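Local coordinates for VWFA domain-containing protein (Bacteroides thetaiotaomicron, PDB 3IBS) that is of unknown function but carries a von Willebrand factor type A domain that binds magnesium, probably as part of a membrane-bound Bat protein, at residues I20-L25 against P84-Q90; L34-K38 against L79-P84; L40-L44 against A201-S206; L48-G54 against L66-Y72. All coordinates share one frame; numbering follows the deposited sequence.

Contact 1: residues I20-L25 against P84-Q90; sequences ISNSML and PSLISKQ. With MG (magnesium ion), chain I.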
# COMPACT_ATOMS: atom_id res chain seq x y z
N ILE A 20 6.58 -12.03 14.75
CA ILE A 20 6.18 -12.59 13.46
C ILE A 20 4.66 -12.40 13.18
O ILE A 20 4.07 -13.13 12.38
CB ILE A 20 6.60 -14.08 13.30
CG1 ILE A 20 5.86 -15.00 14.29
CG2 ILE A 20 8.15 -14.20 13.37
CD1 ILE A 20 5.84 -16.53 13.88
N SER A 21 4.04 -11.43 13.83
CA SER A 21 2.65 -11.10 13.51
C SER A 21 2.54 -10.52 12.07
O SER A 21 3.56 -10.16 11.47
CB SER A 21 2.07 -10.11 14.52
OG SER A 21 2.69 -8.85 14.42
N ASN A 22 1.31 -10.47 11.55
CA ASN A 22 1.02 -10.03 10.18
C ASN A 22 1.59 -8.67 9.83
O ASN A 22 2.02 -8.44 8.70
CB ASN A 22 -0.51 -10.03 9.92
CG ASN A 22 -1.10 -11.43 9.97
OD1 ASN A 22 -0.42 -12.41 9.65
ND2 ASN A 22 -2.36 -11.54 10.38
N SER A 23 1.60 -7.76 10.80
CA SER A 23 2.11 -6.41 10.56
C SER A 23 3.60 -6.40 10.12
O SER A 23 4.07 -5.45 9.50
CB SER A 23 1.92 -5.55 11.82
OG SER A 23 2.59 -6.17 12.91
N MSE A 24 4.34 -7.46 10.46
CA MSE A 24 5.75 -7.58 10.08
C MSE A 24 5.94 -7.88 8.58
O MSE A 24 7.07 -7.85 8.06
CB MSE A 24 6.48 -8.60 10.98
CG MSE A 24 6.41 -8.22 12.48
SE MSE A 24 7.55 -6.65 12.88
CE MSE A 24 9.28 -7.59 12.62
N LEU A 25 4.85 -8.13 7.87
CA LEU A 25 4.91 -8.27 6.41
C LEU A 25 4.80 -6.92 5.70
O LEU A 25 4.97 -6.86 4.49
CB LEU A 25 3.84 -9.24 5.89
CG LEU A 25 3.99 -10.71 6.35
CD1 LEU A 25 3.04 -11.65 5.57
CD2 LEU A 25 5.44 -11.18 6.19
N PRO A 84 5.24 -15.85 9.45
CA PRO A 84 4.06 -15.64 10.30
C PRO A 84 3.18 -16.88 10.47
O PRO A 84 2.50 -17.00 11.48
CB PRO A 84 3.29 -14.54 9.55
CG PRO A 84 4.38 -13.76 8.87
CD PRO A 84 5.31 -14.84 8.37
N SER A 85 3.16 -17.78 9.49
CA SER A 85 2.35 -19.00 9.59
C SER A 85 2.80 -19.94 10.72
O SER A 85 2.05 -20.83 11.12
CB SER A 85 2.32 -19.73 8.25
OG SER A 85 3.64 -20.07 7.87
N LEU A 86 4.00 -19.74 11.28
CA LEU A 86 4.39 -20.50 12.48
C LEU A 86 3.42 -20.30 13.66
O LEU A 86 3.28 -21.18 14.50
CB LEU A 86 5.81 -20.14 12.93
CG LEU A 86 6.92 -20.53 11.96
CD1 LEU A 86 8.25 -19.98 12.50
CD2 LEU A 86 6.96 -22.06 11.73
N ILE A 87 2.78 -19.13 13.74
CA ILE A 87 1.81 -18.83 14.82
C ILE A 87 0.54 -18.26 14.22
O ILE A 87 0.56 -17.19 13.60
CB ILE A 87 2.38 -17.82 15.85
CG1 ILE A 87 3.67 -18.34 16.49
CG2 ILE A 87 1.32 -17.48 16.93
CD1 ILE A 87 4.42 -17.30 17.29
N SER A 88 -0.58 -18.94 14.42
CA SER A 88 -1.86 -18.44 13.89
C SER A 88 -2.57 -17.41 14.79
O SER A 88 -3.16 -16.47 14.28
CB SER A 88 -2.81 -19.59 13.53
OG SER A 88 -2.93 -20.47 14.63
N LYS A 89 -2.51 -17.58 16.11
CA LYS A 89 -3.09 -16.61 17.04
C LYS A 89 -2.42 -15.24 16.89
O LYS A 89 -1.20 -15.11 17.05
CB LYS A 89 -2.94 -17.11 18.48
CG LYS A 89 -3.38 -16.13 19.54
CD LYS A 89 -3.47 -16.80 20.90
CE LYS A 89 -3.80 -15.80 22.00
NZ LYS A 89 -4.01 -16.51 23.31
N GLN A 90 -3.22 -14.21 16.59
CA GLN A 90 -2.63 -12.89 16.38
C GLN A 90 -2.55 -12.08 17.68
O GLN A 90 -3.20 -12.41 18.67
CB GLN A 90 -3.29 -12.15 15.20
CG GLN A 90 -2.95 -12.81 13.81
CD GLN A 90 -1.41 -12.96 13.59
OE1 GLN A 90 -0.70 -11.95 13.42
NE2 GLN A 90 -0.91 -14.21 13.59
MG MG I . 1.70 -6.94 14.63
O HOH W 1 1.90 -14.69 13.06
O HOH W 2 0.20 -7.64 13.38
O HOH W 3 3.22 -6.30 15.79
O HOH W 4 0.70 -5.14 14.90
O HOH W 5 0.66 -7.81 16.24
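I20 and P84 mark the closest backbone approach of two loops, each holding a short 3-10 turn (22-25 and 84-86), their CA atoms 4.9 Å apart. I20 O lies against the proline, with a CA-H...O contact from P84 CA at 3.3 Å. An ordered water links the loops: it accepts from Q90 NE2 and lies within hydrogen-bonding distance of I20 O (2.8 Å) and P84 O (2.9 Å), which may share its protons. Q90 turns back on itself at chi2 (-54°), which brings its carboxamide toward the other loop: OE1 accepts from the backbone N22 N at 3.1 Å with an N-H...O angle of 159°, while NE2 also gives to S88 O. A glutamine suits the spot because one flat group accepts and donates at once. The N22 amide lies stacked on it, the planes only 13° apart. On the apolar side I20 CD1 reaches L86 CB at 3.7 Å and I87 CD1 at 3.8 Å, crossing both at about a right angle. The first loop carries the DxSxS sequence of a metal ion-dependent adhesion site: S21 OG and S23 OG bind magnesium, four waters completing six ligands, and D19 and D120 hydrogen-bond to these hydroxyls. Segment 20-25 leads from strand 13-19 toward helix 33-46, whose L34 meets I20 and P84; 84-90 lies between helices 72-80 and 94-102, with F63 of strand 62-69 against L86 and I87.

Contact 2: residues L34-K38 against L79-P84; sequences LEKAK and LESISP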
# COMPACT_ATOMS: atom_id res chain seq x y z
N LEU A 34 9.84 -8.08 8.52
CA LEU A 34 10.30 -9.38 8.97
C LEU A 34 11.60 -9.82 8.27
O LEU A 34 12.52 -10.34 8.92
CB LEU A 34 9.22 -10.45 8.74
CG LEU A 34 9.56 -11.87 9.17
CD1 LEU A 34 10.11 -11.94 10.62
CD2 LEU A 34 8.34 -12.78 9.01
N GLU A 35 11.66 -9.63 6.96
CA GLU A 35 12.81 -10.12 6.19
C GLU A 35 14.08 -9.29 6.50
O GLU A 35 15.18 -9.84 6.58
CB GLU A 35 12.49 -10.22 4.70
CG GLU A 35 13.37 -11.16 3.91
CD GLU A 35 13.30 -12.62 4.41
OE1 GLU A 35 14.29 -13.33 4.20
OE2 GLU A 35 12.28 -13.06 5.02
N LYS A 36 13.89 -7.99 6.70
CA LYS A 36 14.94 -7.11 7.21
C LYS A 36 15.40 -7.56 8.61
O LYS A 36 16.60 -7.62 8.88
CB LYS A 36 14.44 -5.66 7.27
CG LYS A 36 15.42 -4.65 7.97
CD LYS A 36 16.69 -4.46 7.15
CE LYS A 36 17.65 -3.45 7.81
NZ LYS A 36 18.72 -3.03 6.81
N ALA A 37 14.46 -7.90 9.48
CA ALA A 37 14.85 -8.42 10.79
C ALA A 37 15.71 -9.69 10.67
O ALA A 37 16.68 -9.85 11.38
CB ALA A 37 13.62 -8.72 11.64
N LYS A 38 15.34 -10.59 9.78
CA LYS A 38 16.10 -11.82 9.60
C LYS A 38 17.52 -11.55 9.10
O LYS A 38 18.50 -12.11 9.60
CB LYS A 38 15.34 -12.80 8.68
CG LYS A 38 14.11 -13.38 9.36
CD LYS A 38 13.07 -13.94 8.41
CE LYS A 38 13.53 -15.18 7.68
NZ LYS A 38 12.32 -15.86 7.16
N LEU A 79 16.69 -19.65 11.27
CA LEU A 79 16.25 -18.30 10.94
C LEU A 79 15.46 -18.33 9.65
O LEU A 79 14.38 -17.76 9.57
CB LEU A 79 17.49 -17.41 10.79
CG LEU A 79 17.39 -15.91 10.63
CD1 LEU A 79 16.57 -15.28 11.75
CD2 LEU A 79 18.80 -15.34 10.58
N GLU A 80 15.99 -19.04 8.65
CA GLU A 80 15.39 -19.07 7.31
C GLU A 80 13.95 -19.61 7.29
O GLU A 80 13.13 -19.17 6.47
CB GLU A 80 16.32 -19.83 6.33
CG GLU A 80 15.63 -20.55 5.17
CD GLU A 80 15.03 -21.92 5.57
OE1 GLU A 80 15.64 -22.66 6.40
OE2 GLU A 80 13.93 -22.25 5.05
N SER A 81 13.64 -20.54 8.19
CA SER A 81 12.31 -21.15 8.20
C SER A 81 11.23 -20.27 8.89
O SER A 81 10.04 -20.61 8.87
CB SER A 81 12.39 -22.54 8.85
OG SER A 81 12.36 -22.43 10.28
N ILE A 82 11.64 -19.15 9.49
CA ILE A 82 10.71 -18.28 10.19
C ILE A 82 9.74 -17.54 9.25
O ILE A 82 10.16 -16.89 8.30
CB ILE A 82 11.46 -17.27 11.12
CG1 ILE A 82 12.18 -18.04 12.24
CG2 ILE A 82 10.49 -16.22 11.69
CD1 ILE A 82 13.09 -17.21 13.11
N SER A 83 8.44 -17.68 9.51
CA SER A 83 7.41 -16.89 8.82
C SER A 83 6.17 -16.80 9.73
O SER A 83 6.05 -17.58 10.67
CB SER A 83 7.05 -17.53 7.47
OG SER A 83 6.23 -18.66 7.66
N PRO A 84 5.24 -15.85 9.45
CA PRO A 84 4.06 -15.64 10.30
C PRO A 84 3.18 -16.88 10.47
O PRO A 84 2.50 -17.00 11.48
CB PRO A 84 3.29 -14.54 9.55
CG PRO A 84 4.38 -13.76 8.87
CD PRO A 84 5.31 -14.84 8.37
O HOH W 6 13.48 -16.87 4.91
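K38 and L79 bring helix 33-46 against the end of helix 72-80, their CA atoms 6.6 Å apart, and the chain leaving that second helix then runs past L34, whose CA is 8.0 Å from that of S83. The two side chains at the near end slide past each other in opposite directions. L79 CD1 lies 3.9 Å from K38 CG, and L79 CD2 rests near the backbone K38 O, so the leucine covers the root of the lysine while the lysine's methylenes cover the leucine. Farther out the lysine bends at chi3 (68°), which turns its ammonium group onto the backbone carbonyls E80 O and I82 O. K38 NZ gives a hydrogen bond of 2.7 Å to I82 O, lying in the carbonyl plane on a lone pair. A second, weak bond goes to E80 O, and a water that accepts from K38 NZ and donates to E80 O makes a bridged path between the same two atoms. E35 OE2, one turn back on the same helix, adds a salt bridge to K38 NZ at 3.5 Å. Lysine suits this place because its carbon chain packs against leucine while its charged end reaches the two carbonyls. Beyond it L34 CD2 touches P84 CD at 3.7 Å, and L34 CD1 approaches I82 CG2 more loosely. Beneath the contact lies the sheet: I82 packs on L18 of strand 13-19 and on M55 and V57 of strand 52-58, and L79 packs on M55 and, on helix 33-46, on I41 and S42.

Contact 3: residues L40-L44 against A201-S206; sequences LISRL and AQKAIS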
# COMPACT_ATOMS: atom_id res chain seq x y z
N LEU A 40 19.21 -8.81 9.53
CA LEU A 40 19.93 -8.20 10.64
C LEU A 40 20.40 -9.27 11.64
O LEU A 40 21.53 -9.20 12.14
CB LEU A 40 19.05 -7.18 11.39
CG LEU A 40 19.65 -6.41 12.58
CD1 LEU A 40 18.91 -5.06 12.76
CD2 LEU A 40 19.60 -7.19 13.90
N ILE A 41 19.52 -10.22 11.95
CA ILE A 41 19.87 -11.29 12.90
C ILE A 41 21.03 -12.16 12.38
O ILE A 41 21.93 -12.53 13.13
CB ILE A 41 18.66 -12.18 13.22
CG1 ILE A 41 17.60 -11.37 14.01
CG2 ILE A 41 19.10 -13.43 14.02
CD1 ILE A 41 16.20 -12.00 13.93
N SER A 42 20.97 -12.48 11.10
CA SER A 42 22.02 -13.25 10.46
C SER A 42 23.36 -12.53 10.62
O SER A 42 24.36 -13.16 10.96
CB SER A 42 21.69 -13.50 8.98
OG SER A 42 22.72 -14.27 8.38
N ARG A 43 23.38 -11.21 10.46
CA ARG A 43 24.63 -10.46 10.60
C ARG A 43 25.05 -10.31 12.08
O ARG A 43 26.24 -10.32 12.39
CB ARG A 43 24.52 -9.08 9.89
CG ARG A 43 24.46 -9.20 8.36
CD ARG A 43 23.86 -7.95 7.66
NE ARG A 43 24.04 -8.03 6.21
CZ ARG A 43 23.32 -8.80 5.39
NH1 ARG A 43 22.34 -9.58 5.87
NH2 ARG A 43 23.57 -8.80 4.08
N LEU A 44 24.07 -10.21 12.97
CA LEU A 44 24.32 -10.24 14.39
C LEU A 44 25.05 -11.55 14.78
O LEU A 44 26.07 -11.52 15.47
CB LEU A 44 22.99 -10.08 15.15
CG LEU A 44 22.98 -10.02 16.68
CD1 LEU A 44 21.67 -9.35 17.20
CD2 LEU A 44 23.19 -11.41 17.29
N ALA A 201 21.23 -0.18 12.67
CA ALA A 201 20.67 -0.89 13.81
C ALA A 201 21.51 -2.12 14.18
O ALA A 201 21.79 -2.37 15.36
CB ALA A 201 19.22 -1.28 13.53
N GLN A 202 21.92 -2.89 13.17
CA GLN A 202 22.69 -4.10 13.39
C GLN A 202 24.01 -3.78 14.08
O GLN A 202 24.43 -4.48 15.00
CB GLN A 202 22.96 -4.85 12.08
CG GLN A 202 23.79 -6.15 12.26
CD GLN A 202 25.27 -5.92 12.01
OE1 GLN A 202 25.64 -5.33 11.01
NE2 GLN A 202 26.12 -6.41 12.91
N LYS A 203 24.66 -2.71 13.64
CA LYS A 203 25.94 -2.36 14.19
C LYS A 203 25.81 -1.80 15.61
O LYS A 203 26.64 -2.08 16.46
CB LYS A 203 26.67 -1.38 13.29
CG LYS A 203 27.29 -2.03 12.06
CD LYS A 203 28.05 -1.00 11.27
CE LYS A 203 27.11 0.13 10.86
NZ LYS A 203 27.82 1.42 10.81
N ALA A 204 24.75 -1.02 15.86
CA ALA A 204 24.49 -0.54 17.20
C ALA A 204 24.28 -1.71 18.18
O ALA A 204 24.87 -1.72 19.26
CB ALA A 204 23.30 0.42 17.23
N ILE A 205 23.47 -2.69 17.80
CA ILE A 205 23.18 -3.78 18.71
C ILE A 205 24.40 -4.69 18.88
O ILE A 205 24.71 -5.09 20.00
CB ILE A 205 21.87 -4.57 18.33
CG1 ILE A 205 21.34 -5.39 19.52
CG2 ILE A 205 22.07 -5.46 17.12
CD1 ILE A 205 21.00 -4.54 20.78
N SER A 206 25.14 -4.97 17.80
CA SER A 206 26.36 -5.77 17.93
C SER A 206 27.40 -5.07 18.82
O SER A 206 28.16 -5.73 19.53
CB SER A 206 26.95 -6.12 16.56
OG SER A 206 26.16 -7.12 15.90
O HOH W 7 26.45 -9.41 17.23
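L40 and Q202 cross obliquely, with L40 CG 3.7 Å from Q202 CB, and this pair begins the meeting of two helices whose short segments run in roughly the same direction, 37° apart and 9.6 Å between axes. L40 extends from its helix with CG anti to the backbone N (chi1 -179°), which carries CD1 over the start of the other segment to A201 CB at 3.9 Å; the small alanine leaves room for the branched leucine end. One turn on, L44 CD1 meets I205 CG2 at 3.9 Å, again at an oblique angle, so two leucines of one helix pack beside alanine and isoleucine of the other. Q202 and S206 are the polar residues at the seam. The Q202 chain kinks at chi2 (-96°), laying CG against R43 CB at 3.8 Å and swinging the amide along its own helix, where NE2 donates to S206 OG at 3.1 Å, the hydroxyl tilted from the amide plane. A water then joins S206 OG to L44 O, linking the helices through solvent. R43 offers mainly its CB here, while its guanidinium turns back to R39 O. With an alanine at Q202, R43 CB would probably lose its cover of CG and amide, and S206 OG its amide donor. The buried side of the pair faces the sheet: L40 and A201 meet V195 of strand 191-195, L44 and I205 meet I116 of strand 113-119, and L40 and I205 share L145 of strand 140-147.

Contact 4: residues L48-G54 against L66-Y72; sequences LDNDKVG and LPITSDY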
# COMPACT_ATOMS: atom_id res chain seq x y z
N LEU A 48 29.10 -12.84 16.52
CA LEU A 48 29.28 -13.56 17.77
C LEU A 48 30.58 -14.36 17.71
O LEU A 48 30.99 -14.80 16.63
CB LEU A 48 28.10 -14.49 18.06
CG LEU A 48 26.69 -13.90 18.20
CD1 LEU A 48 25.72 -15.03 18.55
CD2 LEU A 48 26.60 -12.77 19.23
N ASP A 49 31.22 -14.55 18.85
CA ASP A 49 32.45 -15.33 18.88
C ASP A 49 32.36 -16.55 19.80
O ASP A 49 32.13 -17.66 19.32
CB ASP A 49 33.65 -14.45 19.22
CG ASP A 49 34.97 -15.18 19.07
OD1 ASP A 49 35.03 -16.19 18.33
OD2 ASP A 49 35.96 -14.74 19.70
N ASN A 50 32.54 -16.36 21.11
CA ASN A 50 32.46 -17.51 22.03
C ASN A 50 31.05 -17.64 22.61
O ASN A 50 30.88 -18.16 23.71
CB ASN A 50 33.51 -17.36 23.14
CG ASN A 50 33.70 -18.64 23.97
OD1 ASN A 50 33.23 -19.73 23.61
ND2 ASN A 50 34.40 -18.51 25.10
N ASP A 51 30.04 -17.20 21.87
CA ASP A 51 28.76 -16.86 22.48
C ASP A 51 27.64 -17.85 22.18
O ASP A 51 27.75 -18.69 21.28
CB ASP A 51 28.32 -15.46 22.03
CG ASP A 51 29.42 -14.41 22.19
OD1 ASP A 51 29.98 -14.30 23.29
OD2 ASP A 51 29.72 -13.70 21.22
N LYS A 52 26.56 -17.74 22.93
CA LYS A 52 25.39 -18.56 22.64
C LYS A 52 24.21 -17.70 22.22
O LYS A 52 24.03 -16.56 22.71
CB LYS A 52 25.01 -19.44 23.83
CG LYS A 52 26.13 -20.36 24.28
CD LYS A 52 25.67 -21.18 25.45
CE LYS A 52 26.70 -22.21 25.84
NZ LYS A 52 27.88 -21.53 26.46
N VAL A 53 23.41 -18.25 21.33
CA VAL A 53 22.28 -17.55 20.77
C VAL A 53 21.07 -18.45 20.80
O VAL A 53 21.17 -19.66 20.55
CB VAL A 53 22.58 -17.01 19.32
CG1 VAL A 53 22.84 -18.13 18.30
CG2 VAL A 53 21.47 -16.11 18.85
N GLY A 54 19.93 -17.85 21.12
CA GLY A 54 18.64 -18.54 21.06
C GLY A 54 17.63 -17.64 20.38
O GLY A 54 17.87 -16.44 20.22
N LEU A 66 14.59 -21.46 18.46
CA LEU A 66 15.94 -22.00 18.56
C LEU A 66 16.38 -21.99 20.02
O LEU A 66 16.50 -20.94 20.62
CB LEU A 66 16.90 -21.18 17.69
CG LEU A 66 18.39 -21.54 17.75
CD1 LEU A 66 18.69 -22.82 16.92
CD2 LEU A 66 19.24 -20.37 17.30
N PRO A 67 16.62 -23.19 20.60
CA PRO A 67 17.17 -23.27 21.96
C PRO A 67 18.58 -22.74 21.94
O PRO A 67 19.28 -22.83 20.91
CB PRO A 67 17.13 -24.78 22.29
CG PRO A 67 16.09 -25.34 21.34
CD PRO A 67 16.31 -24.53 20.06
N ILE A 68 18.97 -22.13 23.06
CA ILE A 68 20.25 -21.45 23.18
C ILE A 68 21.41 -22.37 22.76
O ILE A 68 21.51 -23.51 23.25
CB ILE A 68 20.44 -20.87 24.61
CG1 ILE A 68 21.69 -20.00 24.67
CG2 ILE A 68 20.48 -21.98 25.68
CD1 ILE A 68 21.51 -18.69 25.44
N THR A 69 22.26 -21.90 21.86
CA THR A 69 23.25 -22.77 21.23
C THR A 69 24.46 -21.98 20.75
O THR A 69 24.37 -20.79 20.45
CB THR A 69 22.62 -23.59 20.03
OG1 THR A 69 23.55 -24.57 19.54
CG2 THR A 69 22.15 -22.65 18.86
N SER A 70 25.61 -22.66 20.68
CA SER A 70 26.80 -22.09 20.07
C SER A 70 26.89 -22.50 18.60
O SER A 70 27.84 -22.15 17.91
CB SER A 70 28.07 -22.53 20.86
OG SER A 70 28.16 -23.94 20.91
N ASP A 71 25.90 -23.26 18.11
CA ASP A 71 25.92 -23.77 16.74
C ASP A 71 25.36 -22.71 15.78
O ASP A 71 24.13 -22.66 15.55
CB ASP A 71 25.11 -25.07 16.64
CG ASP A 71 25.15 -25.70 15.25
OD1 ASP A 71 25.68 -25.07 14.31
OD2 ASP A 71 24.63 -26.83 15.09
N TYR A 72 26.24 -21.87 15.23
CA TYR A 72 25.78 -20.70 14.43
C TYR A 72 25.29 -21.10 13.05
O TYR A 72 24.40 -20.45 12.50
CB TYR A 72 26.85 -19.62 14.31
CG TYR A 72 27.39 -19.13 15.64
CD1 TYR A 72 26.58 -19.11 16.79
CD2 TYR A 72 28.70 -18.70 15.74
CE1 TYR A 72 27.08 -18.68 18.01
CE2 TYR A 72 29.21 -18.26 16.95
CZ TYR A 72 28.39 -18.25 18.08
OH TYR A 72 28.93 -17.80 19.26
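V53, in the antiparallel hairpin of strands 52-58 and 62-69, and Y72, at the start of the next helix, form the apolar centre, V53 CG1 lying 4.2 Å from Y72 CD1. L66 CD2 nears the same valine methyl, and L48 CB comes obliquely to Y72 CZ at 3.8 Å. Beta-branched valine suits a strand. K52 CB meets I68 CG1 at a tight 3.5 Å. G54 suits its place because its CA lies 3.2 Å from L66 O, where a side chain would crowd the turning strand. V53 and T69 are a hydrogen-bonded pair: V53 N gives to T69 O and T69 N to V53 O. T69 OG1 also accepts from D71 N in an ST turn, just before D71 caps helix 72-80. Y72, with CG beside its backbone N (chi1 -55°), sends its ring across to the 48-51 turn. At the polar edge Y72 OH donates to D51 O at a short 2.5 Å, 35° out of the carbonyl plane. A phenylalanine in its place would probably leave D51 O without its hydroxyl donor and the turn less firmly held. Over one face of the Y72 ring, offset toward the rim, S70 O sits 3.4 Å above the plane.

Contacts 1 and 2 share P84 and touch through I20, I82 and L34, with the M24 carbonyl probably bonded to L34 N, so the serine-bearing loop leads on to helix 33-46. Contacts 2 and 3 both use that helix, and L79 packs beside I41 and S42 to join them. These two lie nearer the chain centre (about 10 and 11 Å from it), their leucines and isoleucines packed on the sheet. Contact 1 (about 13 Å) sits at the metal-site loops and contact 4 (about 16 Å) at the edge strand. Contact 3 is mainly apolar, with one water link; contact 2 sets a charged lysine on carbonyls; contact 1 combines metal, amide and water; contact 4 relies on strand bonds and a tyrosine.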